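Local structure of cyclopropane mycolic acid synthase 3 (1L1E) at residues F220-Q226 / D281-K287; H167-R171 / W204-I208. The protein probably converts a double bond at the proximal position of alpha mycolic acids into a cyclopropane ring, taking the methylene group from S-adenosyl-L-methionine. One frame throughout, in Å; residues are numbered along the deposited sequence.

Contact 1: residues F220-Q226 / D281-K287; sequences FRVTAVQ and DQFTLEK
Leu-285 and Val-222 pack tightly in this antiparallel strand pair. Their side chains lie alongside each other, pointing the same way, and CD2 of Leu-285 comes within 3.4 Å of Val-222 CG2, tighter than ordinary van der Waals contact. Leu-285 also lays CB over one face of the Phe-220 ring, 4.2 Å from its centroid, a CH-pi contact displaced toward the rim. CD2 of that ring meets the carbonyl of Glu-286 edge-on. Further along this face of the sheet, Val-225 CG1 rests 3.9 Å from CE2 of Phe-283. Helix 208-216 covers this apolar side, with Val-211 on Phe-283 and Ala-215 on Phe-220.

The other face is polar and looser, and toward Arg-221 and Thr-223 it is exposed. A bend at chi3 (-62°) folds the guanidinium of Arg-221 back above Glu-286 CB. From there NH2 makes a salt bridge of 3.2 Å to Glu-286 OE1, met from above the carboxylate plane, and a weak bond to Lys-287 O. The two flat groups stand 77° apart, so a single nitrogen does the gripping. Thr-223 sets CG2 and OG1 against the other carboxylate oxygen. Gln-226 and Gln-282 meet through their backbones, while both OE1 atoms accept from Lys-59.

Thr-223 and Ala-224 together face Thr-284, a classic beta bulge that shifts the register by one residue. Thr-223 N reaches Thr-284 O only weakly, whereas Thr-284 N returns a nearly straight bond to Ala-224 O (2.9 Å, 175°). Beyond the bulge the regular ladder resumes, Gln-282 N giving 2.9 Å to Gln-226 O. Backbone bonds and the apolar face, buried at Phe-220, Phe-283 and Leu-285, thus join edge strand 221-227 to the sheet, beside a long, one-nitrogen salt bridge at the solvent-exposed end.

Contact 2: residues H167-R171 / W204-I208; sequences HTIVR and WLPSI. With CO3 (carbonate ion), chain C.
The carbonyl oxygen of Pro-206 is approached by two consecutive residues of the other segment: Arg-171 N donates a 2.9 Å hydrogen bond at 156°, and Val-170 CA makes a C-H...O contact of 3.2 Å. A water adds a second link, accepting from Ile-208 N and donating to Arg-171 O. CD of Pro-206 lies 3.5 Å from Ile-169 O, a buried oxygen with no polar partner in the model. Ile-169 CG2, held anti to the backbone N by chi1 -76°, presses at 3.6 Å on Leu-205 CD2, and Val-170 CG2 meets Ile-208 CG1 more loosely. Arg-171, bent at chi2 and chi3, lies along 204-205, NH1 obliquely 3.8 Å from Trp-204 CZ2. Ser-207 is the N-cap of helix 208-216, its OG accepting from Thr-210 N.

Earlier in the strand, His-167 NE2 donates 2.8 Å to O3 of a carbonate ion, which Cys-35 N also binds, while Glu-140 accepts from Ile-169 N. With His-167, Thr-168 and Ile-169 lining it, the carbonate lies by the C-terminal half of parallel strand 163-170, toward the edge where class I S-adenosylmethionine-dependent methyltransferases of the Rossmann-like fold build their active sites.

How the contacts relate
Contact 2 closes before contact 1 opens along the chain, and their centres lie 14 Å apart on one mixed sheet. Strand 163-170 is the last of the parallel strands; strand 279-286 runs antiparallel beside it, and 221-227 forms the outer edge, completing the 3-2-1-4-5-7-6 order of class I methyltransferases. Helix 208-216, which begins in contact 2, packs across contact 1 and leads into strand 221-227. The contacts also meet directly: Asp-281 N probably bonds to Thr-168 O, and Gln-282 NE2 to His-167 ND1. Through that second bond contact 1 probably helps orient the histidine that holds the carbonate, tying strand 279-286 to the ligand site.

Contact 1: residues F220-Q226 / D281-K287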
loop_
_atom_site.group_PDB
_atom_site.type_symbol
_atom_site.label_atom_id
_atom_site.label_comp_id
_atom_site.label_asym_id
_atom_site.label_seq_id
_atom_site.Cartn_x
_atom_site.Cartn_y
_atom_site.Cartn_z
ATOM N N PHE A 220 14.755 6.316 -13.679
ATOM C CA PHE A 220 13.521 5.586 -13.942
ATOM C C PHE A 220 12.677 6.205 -15.039
ATOM O O PHE A 220 12.583 7.431 -15.178
ATOM C CB PHE A 220 12.654 5.498 -12.682
ATOM C CG PHE A 220 13.013 4.369 -11.754
ATOM C CD1 PHE A 220 13.148 4.596 -10.390
ATOM C CD2 PHE A 220 13.124 3.062 -12.229
ATOM C CE1 PHE A 220 13.383 3.538 -9.505
ATOM C CE2 PHE A 220 13.355 2.001 -11.357
ATOM C CZ PHE A 220 13.485 2.243 -9.984
ATOM N N ARG A 221 12.062 5.332 -15.821
ATOM C CA ARG A 221 11.159 5.752 -16.871
ATOM C C ARG A 221 9.777 5.291 -16.401
ATOM O O ARG A 221 9.578 4.109 -16.099
ATOM C CB ARG A 221 11.535 5.079 -18.193
ATOM C CG ARG A 221 12.866 5.563 -18.773
ATOM C CD ARG A 221 13.302 4.744 -19.977
ATOM N NE ARG A 221 13.515 3.342 -19.634
ATOM C CZ ARG A 221 12.759 2.343 -20.085
ATOM N NH1 ARG A 221 11.742 2.593 -20.900
ATOM N NH2 ARG A 221 13.016 1.093 -19.717
ATOM N N VAL A 222 8.834 6.223 -16.301
ATOM C CA VAL A 222 7.482 5.885 -15.887
ATOM C C VAL A 222 6.756 5.418 -17.136
ATOM O O VAL A 222 6.270 6.233 -17.920
ATOM C CB VAL A 222 6.753 7.106 -15.312
ATOM C CG1 VAL A 222 5.339 6.725 -14.908
ATOM C CG2 VAL A 222 7.532 7.653 -14.130
ATOM N N THR A 223 6.680 4.105 -17.315
ATOM C CA THR A 223 6.044 3.531 -18.499
ATOM C C THR A 223 4.534 3.280 -18.428
ATOM O O THR A 223 3.897 3.004 -19.453
ATOM C CB THR A 223 6.737 2.212 -18.895
ATOM O OG1 THR A 223 6.696 1.303 -17.789
ATOM C CG2 THR A 223 8.198 2.472 -19.275
ATOM N N ALA A 224 3.964 3.368 -17.231
ATOM C CA ALA A 224 2.534 3.152 -17.062
ATOM C C ALA A 224 1.999 3.731 -15.754
ATOM O O ALA A 224 2.702 3.779 -14.738
ATOM C CB ALA A 224 2.220 1.646 -17.134
ATOM N N VAL A 225 0.758 4.200 -15.793
ATOM C CA VAL A 225 0.105 4.739 -14.602
ATOM C C VAL A 225 -1.363 4.336 -14.670
ATOM O O VAL A 225 -1.986 4.404 -15.731
ATOM C CB VAL A 225 0.165 6.281 -14.523
ATOM C CG1 VAL A 225 -0.224 6.726 -13.114
ATOM C CG2 VAL A 225 1.546 6.781 -14.881
ATOM N N GLN A 226 -1.908 3.910 -13.539
ATOM C CA GLN A 226 -3.302 3.499 -13.485
ATOM C C GLN A 226 -3.909 4.044 -12.218
ATOM O O GLN A 226 -3.340 3.876 -11.146
ATOM C CB GLN A 226 -3.416 1.965 -13.495
ATOM C CG GLN A 226 -4.829 1.434 -13.199
ATOM C CD GLN A 226 -4.970 -0.050 -13.544
ATOM O OE1 GLN A 226 -3.978 -0.720 -13.838
ATOM N NE2 GLN A 226 -6.203 -0.564 -13.507
ATOM N N ASP A 281 -2.770 5.793 -7.278
ATOM C CA ASP A 281 -2.167 5.424 -8.546
ATOM C C ASP A 281 -1.143 4.298 -8.425
ATOM O O ASP A 281 -0.491 4.134 -7.389
ATOM C CB ASP A 281 -1.457 6.634 -9.159
ATOM C CG ASP A 281 -2.397 7.562 -9.939
ATOM O OD1 ASP A 281 -3.627 7.377 -9.895
ATOM O OD2 ASP A 281 -1.884 8.493 -10.595
ATOM N N GLN A 282 -1.011 3.530 -9.498
ATOM C CA GLN A 282 -0.031 2.465 -9.557
ATOM C C GLN A 282 0.910 2.915 -10.665
ATOM O O GLN A 282 0.497 3.064 -11.821
ATOM C CB GLN A 282 -0.670 1.119 -9.935
ATOM C CG GLN A 282 -1.574 0.474 -8.868
ATOM C CD GLN A 282 -1.676 -1.050 -9.037
ATOM O OE1 GLN A 282 -1.529 -1.572 -10.145
ATOM N NE2 GLN A 282 -1.930 -1.761 -7.940
ATOM N N PHE A 283 2.169 3.156 -10.305
ATOM C CA PHE A 283 3.169 3.590 -11.268
ATOM C C PHE A 283 4.081 2.439 -11.629
ATOM O O PHE A 283 4.650 1.789 -10.751
ATOM C CB PHE A 283 4.052 4.707 -10.698
ATOM C CG PHE A 283 3.301 5.940 -10.278
ATOM C CD1 PHE A 283 2.740 6.029 -9.015
ATOM C CD2 PHE A 283 3.193 7.032 -11.140
ATOM C CE1 PHE A 283 2.083 7.192 -8.602
ATOM C CE2 PHE A 283 2.541 8.197 -10.739
ATOM C CZ PHE A 283 1.986 8.279 -9.468
ATOM N N THR A 284 4.216 2.176 -12.919
ATOM C CA THR A 284 5.112 1.136 -13.349
ATOM C C THR A 284 6.367 1.883 -13.775
ATOM O O THR A 284 6.321 2.744 -14.658
ATOM C CB THR A 284 4.545 0.335 -14.531
ATOM O OG1 THR A 284 3.294 -0.262 -14.150
ATOM C CG2 THR A 284 5.525 -0.768 -14.925
ATOM N N LEU A 285 7.477 1.572 -13.125
ATOM C CA LEU A 285 8.741 2.230 -13.428
ATOM C C LEU A 285 9.791 1.230 -13.909
ATOM O O LEU A 285 10.036 0.211 -13.262
ATOM C CB LEU A 285 9.250 2.947 -12.180
ATOM C CG LEU A 285 8.197 3.720 -11.384
ATOM C CD1 LEU A 285 8.828 4.242 -10.118
ATOM C CD2 LEU A 285 7.626 4.847 -12.214
ATOM N N GLU A 286 10.406 1.525 -15.048
ATOM C CA GLU A 286 11.432 0.650 -15.604
ATOM C C GLU A 286 12.819 1.269 -15.453
ATOM O O GLU A 286 13.007 2.455 -15.717
ATOM C CB GLU A 286 11.155 0.376 -17.079
ATOM C CG GLU A 286 9.965 -0.539 -17.321
ATOM C CD GLU A 286 9.833 -0.932 -18.775
ATOM O OE1 GLU A 286 10.858 -1.310 -19.370
ATOM O OE2 GLU A 286 8.711 -0.869 -19.319
ATOM N N LYS A 287 13.785 0.463 -15.023
ATOM C CA LYS A 287 15.151 0.947 -14.841
ATOM C C LYS A 287 15.749 1.311 -16.193
ATOM O O LYS A 287 15.279 0.843 -17.229
ATOM C CB LYS A 287 16.008 -0.124 -14.160
ATOM C CG LYS A 287 17.470 0.270 -13.979
ATOM C CD LYS A 287 18.175 -0.606 -12.950
ATOM C CE LYS A 287 19.604 -0.126 -12.724
ATOM N NZ LYS A 287 20.251 -0.718 -11.519
#

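Contact 2: residues H167-R171 / W204-I208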
loop_
_atom_site.group_PDB
_atom_site.type_symbol
_atom_site.label_atom_id
_atom_site.label_comp_id
_atom_site.label_asym_id
_atom_site.label_seq_id
_atom_site.Cartn_x
_atom_site.Cartn_y
_atom_site.Cartn_z
ATOM N N HIS A 167 2.679 1.621 -5.779
ATOM C CA HIS A 167 1.260 1.868 -5.574
ATOM C C HIS A 167 1.151 2.798 -4.371
ATOM O O HIS A 167 1.609 2.468 -3.278
ATOM C CB HIS A 167 0.566 0.513 -5.344
ATOM C CG HIS A 167 -0.799 0.602 -4.741
ATOM N ND1 HIS A 167 -1.827 -0.230 -5.130
ATOM C CD2 HIS A 167 -1.288 1.354 -3.728
ATOM C CE1 HIS A 167 -2.887 0.005 -4.380
ATOM N NE2 HIS A 167 -2.586 0.962 -3.520
ATOM N N THR A 168 0.554 3.968 -4.577
ATOM C CA THR A 168 0.447 4.949 -3.505
ATOM C C THR A 168 -0.674 5.955 -3.714
ATOM O O THR A 168 -1.101 6.199 -4.841
ATOM C CB THR A 168 1.765 5.759 -3.392
ATOM O OG1 THR A 168 2.841 4.868 -3.080
ATOM C CG2 THR A 168 1.663 6.821 -2.318
ATOM N N ILE A 169 -1.136 6.517 -2.603
ATOM C CA ILE A 169 -2.159 7.542 -2.595
ATOM C C ILE A 169 -1.474 8.766 -3.198
ATOM O O ILE A 169 -0.293 9.007 -2.947
ATOM C CB ILE A 169 -2.604 7.872 -1.131
ATOM C CG1 ILE A 169 -3.508 6.755 -0.601
ATOM C CG2 ILE A 169 -3.310 9.232 -1.061
ATOM C CD1 ILE A 169 -3.748 6.828 0.901
ATOM N N VAL A 170 -2.203 9.521 -4.008
ATOM C CA VAL A 170 -1.651 10.750 -4.615
ATOM C C VAL A 170 -2.703 11.850 -4.603
ATOM O O VAL A 170 -3.903 11.582 -4.482
ATOM C CB VAL A 170 -1.230 10.506 -6.067
ATOM C CG1 VAL A 170 -0.128 9.454 -6.204
ATOM C CG2 VAL A 170 -2.386 10.033 -6.948
ATOM N N ARG A 171 -2.228 13.072 -4.723
ATOM C CA ARG A 171 -3.109 14.245 -4.753
ATOM C C ARG A 171 -3.467 14.552 -6.205
ATOM O O ARG A 171 -2.588 14.620 -7.077
ATOM C CB ARG A 171 -2.411 15.436 -4.108
ATOM C CG ARG A 171 -2.200 15.247 -2.606
ATOM C CD ARG A 171 -0.900 15.871 -2.104
ATOM N NE ARG A 171 -1.054 17.284 -1.740
ATOM C CZ ARG A 171 -0.340 17.891 -0.786
ATOM N NH1 ARG A 171 0.586 17.223 -0.086
ATOM N NH2 ARG A 171 -0.482 19.182 -0.453
ATOM N N TRP A 204 3.460 11.545 4.127
ATOM C CA TRP A 204 3.223 12.619 3.174
ATOM C C TRP A 204 2.486 12.074 1.963
ATOM O O TRP A 204 2.714 10.939 1.556
ATOM C CB TRP A 204 4.571 13.218 2.759
ATOM C CG TRP A 204 4.491 14.408 1.859
ATOM C CD1 TRP A 204 4.630 14.426 0.498
ATOM C CD2 TRP A 204 4.261 15.763 2.256
ATOM N NE1 TRP A 204 4.507 15.710 0.029
ATOM C CE2 TRP A 204 4.280 16.550 1.088
ATOM C CE3 TRP A 204 4.042 16.388 3.490
ATOM C CZ2 TRP A 204 4.088 17.934 1.114
ATOM C CZ3 TRP A 204 3.848 17.769 3.515
ATOM C CH2 TRP A 204 3.873 18.522 2.333
ATOM N N LEU A 205 1.574 12.873 1.411
ATOM C CA LEU A 205 0.819 12.469 0.220
ATOM C C LEU A 205 1.433 13.235 -0.940
ATOM O O LEU A 205 1.372 14.461 -0.985
ATOM C CB LEU A 205 -0.664 12.831 0.376
ATOM C CG LEU A 205 -1.356 12.168 1.574
ATOM C CD1 LEU A 205 -2.843 12.509 1.578
ATOM C CD2 LEU A 205 -1.160 10.656 1.492
ATOM N N PRO A 206 2.044 12.527 -1.892
ATOM C CA PRO A 206 2.664 13.208 -3.028
ATOM C C PRO A 206 1.722 13.564 -4.160
ATOM O O PRO A 206 0.638 12.981 -4.296
ATOM C CB PRO A 206 3.714 12.211 -3.483
ATOM C CG PRO A 206 2.991 10.911 -3.298
ATOM C CD PRO A 206 2.360 11.085 -1.916
ATOM N N SER A 207 2.152 14.543 -4.955
ATOM C CA SER A 207 1.427 14.976 -6.127
ATOM C C SER A 207 1.992 14.077 -7.217
ATOM O O SER A 207 3.093 13.527 -7.062
ATOM C CB SER A 207 1.744 16.447 -6.462
ATOM O OG SER A 207 3.057 16.595 -6.999
ATOM N N ILE A 208 1.247 13.911 -8.307
ATOM C CA ILE A 208 1.709 13.082 -9.411
ATOM C C ILE A 208 3.021 13.615 -10.001
ATOM O O ILE A 208 3.940 12.840 -10.278
ATOM C CB ILE A 208 0.618 12.962 -10.494
ATOM C CG1 ILE A 208 -0.561 12.161 -9.929
ATOM C CG2 ILE A 208 1.164 12.259 -11.723
ATOM C CD1 ILE A 208 -1.782 12.125 -10.823
HETATM C C CO3 C . -3.056 2.627 -0.474
HETATM O O1 CO3 C . -1.910 3.267 -1.193
HETATM O O2 CO3 C . -3.383 3.026 0.788
HETATM O O3 CO3 C . -3.770 1.659 -1.091
HETATM O O HOH W 1 -1.003 15.516 -8.840
#